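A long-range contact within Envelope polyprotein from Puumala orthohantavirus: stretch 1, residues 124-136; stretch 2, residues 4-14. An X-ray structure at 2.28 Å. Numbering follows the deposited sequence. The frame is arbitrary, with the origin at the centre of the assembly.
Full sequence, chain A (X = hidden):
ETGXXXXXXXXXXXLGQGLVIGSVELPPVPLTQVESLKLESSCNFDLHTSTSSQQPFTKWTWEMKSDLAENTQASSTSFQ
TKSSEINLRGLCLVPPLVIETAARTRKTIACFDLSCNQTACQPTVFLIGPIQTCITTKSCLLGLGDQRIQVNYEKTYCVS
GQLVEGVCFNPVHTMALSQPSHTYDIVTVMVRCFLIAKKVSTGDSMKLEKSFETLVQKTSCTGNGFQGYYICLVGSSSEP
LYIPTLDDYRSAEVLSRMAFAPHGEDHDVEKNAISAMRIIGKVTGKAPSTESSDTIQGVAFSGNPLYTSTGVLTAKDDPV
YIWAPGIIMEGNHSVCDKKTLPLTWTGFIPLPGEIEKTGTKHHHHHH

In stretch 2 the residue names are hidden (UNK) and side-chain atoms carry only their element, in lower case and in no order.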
# COMPACT_ATOMS: atom_id res chain seq x y z
N THR A 124 -5.78 -4.39 7.10
CA THR A 124 -6.52 -3.91 5.97
C THR A 124 -6.26 -4.98 4.92
O THR A 124 -5.11 -5.22 4.54
CB THR A 124 -6.07 -2.52 5.48
OG1 THR A 124 -6.45 -1.50 6.42
CG2 THR A 124 -6.72 -2.16 4.16
N VAL A 125 -7.32 -5.63 4.47
CA VAL A 125 -7.21 -6.69 3.46
C VAL A 125 -7.41 -6.10 2.07
O VAL A 125 -8.37 -5.40 1.85
CB VAL A 125 -8.24 -7.79 3.73
CG1 VAL A 125 -8.25 -8.80 2.60
CG2 VAL A 125 -7.93 -8.46 5.04
N PHE A 126 -6.49 -6.41 1.17
CA PHE A 126 -6.56 -5.98 -0.22
C PHE A 126 -6.79 -7.21 -1.09
O PHE A 126 -6.10 -8.22 -0.93
CB PHE A 126 -5.25 -5.33 -0.64
CG PHE A 126 -5.00 -4.01 0.02
CD1 PHE A 126 -4.33 -3.93 1.26
CD2 PHE A 126 -5.44 -2.82 -0.56
CE1 PHE A 126 -4.11 -2.71 1.89
CE2 PHE A 126 -5.24 -1.60 0.08
CZ PHE A 126 -4.57 -1.54 1.32
N LEU A 127 -7.72 -7.11 -2.04
CA LEU A 127 -7.97 -8.17 -3.02
C LEU A 127 -7.89 -7.58 -4.39
O LEU A 127 -8.60 -6.63 -4.70
CB LEU A 127 -9.34 -8.74 -2.78
CG LEU A 127 -9.81 -9.85 -3.70
CD1 LEU A 127 -8.98 -11.10 -3.48
CD2 LEU A 127 -11.27 -10.15 -3.42
N ILE A 128 -7.01 -8.14 -5.21
CA ILE A 128 -6.78 -7.69 -6.59
C ILE A 128 -6.86 -8.89 -7.49
O ILE A 128 -6.29 -9.93 -7.19
CB ILE A 128 -5.37 -7.13 -6.74
CG1 ILE A 128 -5.17 -5.95 -5.79
CG2 ILE A 128 -5.11 -6.65 -8.17
CD1 ILE A 128 -3.72 -5.56 -5.61
N GLY A 129 -7.54 -8.76 -8.62
CA GLY A 129 -7.61 -9.87 -9.53
C GLY A 129 -8.23 -9.60 -10.88
O GLY A 129 -8.62 -8.49 -11.19
N PRO A 130 -8.30 -10.64 -11.70
CA PRO A 130 -8.78 -10.40 -13.08
C PRO A 130 -10.26 -10.05 -13.13
O PRO A 130 -11.06 -10.51 -12.29
CB PRO A 130 -8.48 -11.71 -13.81
CG PRO A 130 -7.81 -12.59 -12.82
CD PRO A 130 -8.02 -12.06 -11.44
N ILE A 131 -10.61 -9.24 -14.11
CA ILE A 131 -12.00 -8.81 -14.27
C ILE A 131 -12.94 -10.01 -14.56
O ILE A 131 -14.11 -9.92 -14.23
CB ILE A 131 -12.10 -7.67 -15.31
CG1 ILE A 131 -11.35 -6.44 -14.77
CG2 ILE A 131 -13.55 -7.28 -15.57
CD1 ILE A 131 -11.09 -5.32 -15.76
N GLN A 132 -12.41 -11.13 -15.08
CA GLN A 132 -13.18 -12.37 -15.31
C GLN A 132 -13.83 -12.93 -14.04
O GLN A 132 -14.84 -13.63 -14.12
CB GLN A 132 -12.31 -13.48 -15.93
CG GLN A 132 -11.96 -13.31 -17.40
CD GLN A 132 -10.86 -12.26 -17.68
OE1 GLN A 132 -10.24 -11.67 -16.75
NE2 GLN A 132 -10.66 -11.98 -18.96
N THR A 133 -13.24 -12.63 -12.89
CA THR A 133 -13.81 -13.03 -11.60
C THR A 133 -15.25 -12.55 -11.42
O THR A 133 -16.06 -13.26 -10.83
CB THR A 133 -12.97 -12.49 -10.42
OG1 THR A 133 -11.60 -12.72 -10.69
CG2 THR A 133 -13.31 -13.22 -9.14
N CYS A 134 -15.55 -11.37 -11.95
CA CYS A 134 -16.91 -10.83 -12.02
C CYS A 134 -17.94 -11.69 -12.79
O CYS A 134 -19.14 -11.60 -12.52
CB CYS A 134 -16.86 -9.43 -12.64
SG CYS A 134 -16.16 -8.16 -11.52
N ILE A 135 -17.48 -12.52 -13.73
CA ILE A 135 -18.35 -13.48 -14.42
C ILE A 135 -18.54 -14.71 -13.54
O ILE A 135 -19.65 -15.24 -13.46
CB ILE A 135 -17.78 -13.86 -15.81
CG1 ILE A 135 -17.74 -12.64 -16.71
CG2 ILE A 135 -18.62 -14.95 -16.48
CD1 ILE A 135 -16.76 -12.76 -17.85
N THR A 136 -17.48 -15.17 -12.88
CA THR A 136 -17.52 -16.42 -12.16
C THR A 136 -18.13 -16.34 -10.77
O THR A 136 -18.44 -17.39 -10.19
CB THR A 136 -16.12 -17.03 -11.98
OG1 THR A 136 -15.28 -16.16 -11.22
CG2 THR A 136 -15.51 -17.35 -13.32
N UNK A 4 -17.06 -6.46 5.04
CA UNK A 4 -17.53 -6.45 3.65
C UNK A 4 -16.46 -5.88 2.69
O UNK A 4 -16.06 -4.73 2.81
c UNK A 4 -20.77 -5.16 1.89
c UNK A 4 -18.84 -5.69 3.50
o UNK A 4 -21.17 -4.29 2.70
o UNK A 4 -21.42 -5.50 0.86
c UNK A 4 -19.42 -5.85 2.11
N UNK A 5 -16.02 -6.70 1.75
CA UNK A 5 -15.11 -6.26 0.72
C UNK A 5 -15.88 -6.20 -0.60
O UNK A 5 -16.26 -7.21 -1.17
c UNK A 5 -12.62 -6.63 -0.01
c UNK A 5 -13.90 -7.19 0.64
c UNK A 5 -11.45 -7.52 0.34
c UNK A 5 -12.77 -6.53 -1.52
N UNK A 6 -16.14 -4.98 -1.05
CA UNK A 6 -16.95 -4.74 -2.22
C UNK A 6 -16.07 -4.65 -3.47
O UNK A 6 -15.02 -4.04 -3.47
c UNK A 6 -20.53 -2.37 -1.08
n UNK A 6 -21.82 -1.62 -0.91
c UNK A 6 -17.84 -3.52 -1.93
c UNK A 6 -18.99 -3.29 -2.91
c UNK A 6 -19.92 -2.15 -2.47
N UNK A 7 -16.48 -5.35 -4.51
CA UNK A 7 -15.85 -5.26 -5.82
C UNK A 7 -16.91 -4.68 -6.76
O UNK A 7 -18.01 -5.20 -6.88
c UNK A 7 -14.84 -6.60 -7.74
c UNK A 7 -15.35 -6.63 -6.30
c UNK A 7 -14.26 -7.18 -5.37
c UNK A 7 -12.95 -6.43 -5.41
N UNK A 8 -16.57 -3.57 -7.39
CA UNK A 8 -17.39 -2.97 -8.41
C UNK A 8 -17.00 -3.59 -9.76
O UNK A 8 -15.88 -3.41 -10.24
c UNK A 8 -17.22 -1.46 -8.42
o UNK A 8 -19.08 1.40 -9.78
o UNK A 8 -16.97 1.30 -9.07
c UNK A 8 -18.16 -0.77 -9.40
c UNK A 8 -18.06 0.75 -9.41
N UNK A 9 -17.94 -4.30 -10.37
CA UNK A 9 -17.75 -5.00 -11.65
C UNK A 9 -18.17 -4.16 -12.86
O UNK A 9 -19.31 -3.71 -12.92
c UNK A 9 -18.57 -6.29 -11.63
s UNK A 9 -17.87 -7.48 -10.46
N UNK A 10 -17.28 -3.98 -13.85
CA UNK A 10 -17.72 -3.31 -15.10
C UNK A 10 -18.68 -4.14 -15.94
O UNK A 10 -18.75 -5.35 -15.72
c UNK A 10 -15.87 -4.38 -13.95
c UNK A 10 -15.31 -3.34 -14.87
c UNK A 10 -16.40 -3.11 -15.87
N UNK A 11 -19.37 -3.52 -16.91
CA UNK A 11 -20.27 -4.26 -17.85
C UNK A 11 -19.54 -5.18 -18.81
O UNK A 11 -20.04 -6.26 -19.09
c UNK A 11 -24.08 -2.47 -16.70
c UNK A 11 -22.27 -1.42 -17.34
n UNK A 11 -23.44 -1.32 -16.63
n UNK A 11 -23.36 -3.31 -17.42
c UNK A 11 -22.21 -2.67 -17.85
c UNK A 11 -21.17 -3.34 -18.66
N UNK A 12 -18.38 -4.76 -19.30
CA UNK A 12 -17.54 -5.58 -20.20
C UNK A 12 -16.11 -5.75 -19.68
O UNK A 12 -15.64 -5.00 -18.81
c UNK A 12 -18.84 -4.68 -22.21
c UNK A 12 -17.44 -4.97 -21.63
o UNK A 12 -16.64 -3.77 -21.62
N UNK A 13 -15.41 -6.74 -20.23
CA UNK A 13 -13.99 -6.93 -19.95
C UNK A 13 -13.17 -5.90 -20.75
O UNK A 13 -12.20 -5.34 -20.22
c UNK A 13 -13.52 -8.38 -20.26
c UNK A 13 -12.01 -8.54 -20.03
c UNK A 13 -14.30 -9.37 -19.37
c UNK A 13 -14.10 -10.83 -19.71
N UNK A 14 -13.54 -5.68 -22.01
CA UNK A 14 -12.89 -4.69 -22.86
C UNK A 14 -11.52 -5.14 -23.33
O UNK A 14 -11.36 -6.26 -23.82

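Position 4 carries three side-chain carbons in a row, the last bearing two oxygens, and it touches nothing on stretch 1. A carboxylate on a two-carbon stem is glutamate, Glu 4, exposed as a charged group prefers and hydrogen-bonded elsewhere in the structure.

Position 5 has four carbons, forked at the second, and its CA-to-CB bond points toward stretch 1. One tip of the fork lies 4.1 Å from CG1 of Val 125, and the same tip lies 4.0 Å from CB of Leu 127. This is leucine, Leu 5, and the tip is CD1; the fork, set one carbon out from CB, suits a buried gap between strands whose axes stay 8.9 Å apart at closest approach.

At position 6 four carbons run in a row to a terminal nitrogen, out of reach of stretch 1. The residue is Lys 6, whose long, exposed chain keeps its amine in solvent.

Position 7 again has four carbons, but forked at the first, with one arm two carbons long. It points toward stretch 1, and its short arm comes within 4.3 Å of SG of Cys 134. This is isoleucine, Ile 7, and the short arm is CG2; branching at CB places apolar bulk close to the backbone, a shape common in buried strands.

Position 8 shows three carbons with two oxygens on the third. It is Glu 8; a charged residue suits a position whose CA-to-CB bond points away from the apolar contact, and both carboxylate oxygens are hydrogen-bonded elsewhere in the structure.

Position 9 has one carbon and one sulfur, and the sulfur is 2.1 Å from SG of Cys 134, a covalent distance. Only cysteine fits: Cys 9, joined to Cys 134 in a disulfide with chi3 of -82°.

At position 10 three carbons close a ring onto the backbone N, and the ring carbon bonded to N approaches CG2 of Ile 131 at 4.1 Å. This is Pro 10, in contact through CD, its rigid ring packing just beyond the strand's end.

Position 11 has one carbon and then a five-membered ring of three carbons and two nitrogens, out of reach of stretch 1. It is His 11, poorly ordered; its polar ring suits an exposed site, and NE2 is hydrogen-bonded elsewhere in the structure.

Position 12 has one carbon bearing an oxygen and a carbon: Thr 12, small and polar as suits an exposed loop, its CA-to-CB bond pointing away.

Position 13 has four carbons, forked at the first with one two-carbon arm. The end of that arm lies 3.8 Å from CD1 of Ile 135 and 3.7 Å from NE2 of Gln 132. It is Ile 13; the CA-to-CB bond points sideways, but the arm is long enough to bring CD1 to Ile 135.

Position 14 has no side-chain atoms and a phi of 74°, a value that favours glycine: Gly 14.

No hydrogen bond crosses between the stretches. The two strands run at 27° to each other, and alternate residues of stretch 2, Leu 5, Ile 7 and Cys 9, face stretch 1. Apolar packing joins the stretches in patches, Leu 5 against Val 125 and Leu 127, and Pro 10 and Ile 13 against the segment around Ile 131 and Ile 135, while the disulfide between Cys 134 and Cys 9 joins residues 125 positions apart in sequence.

Stretch 2 4-14: ELKIECPHTIG
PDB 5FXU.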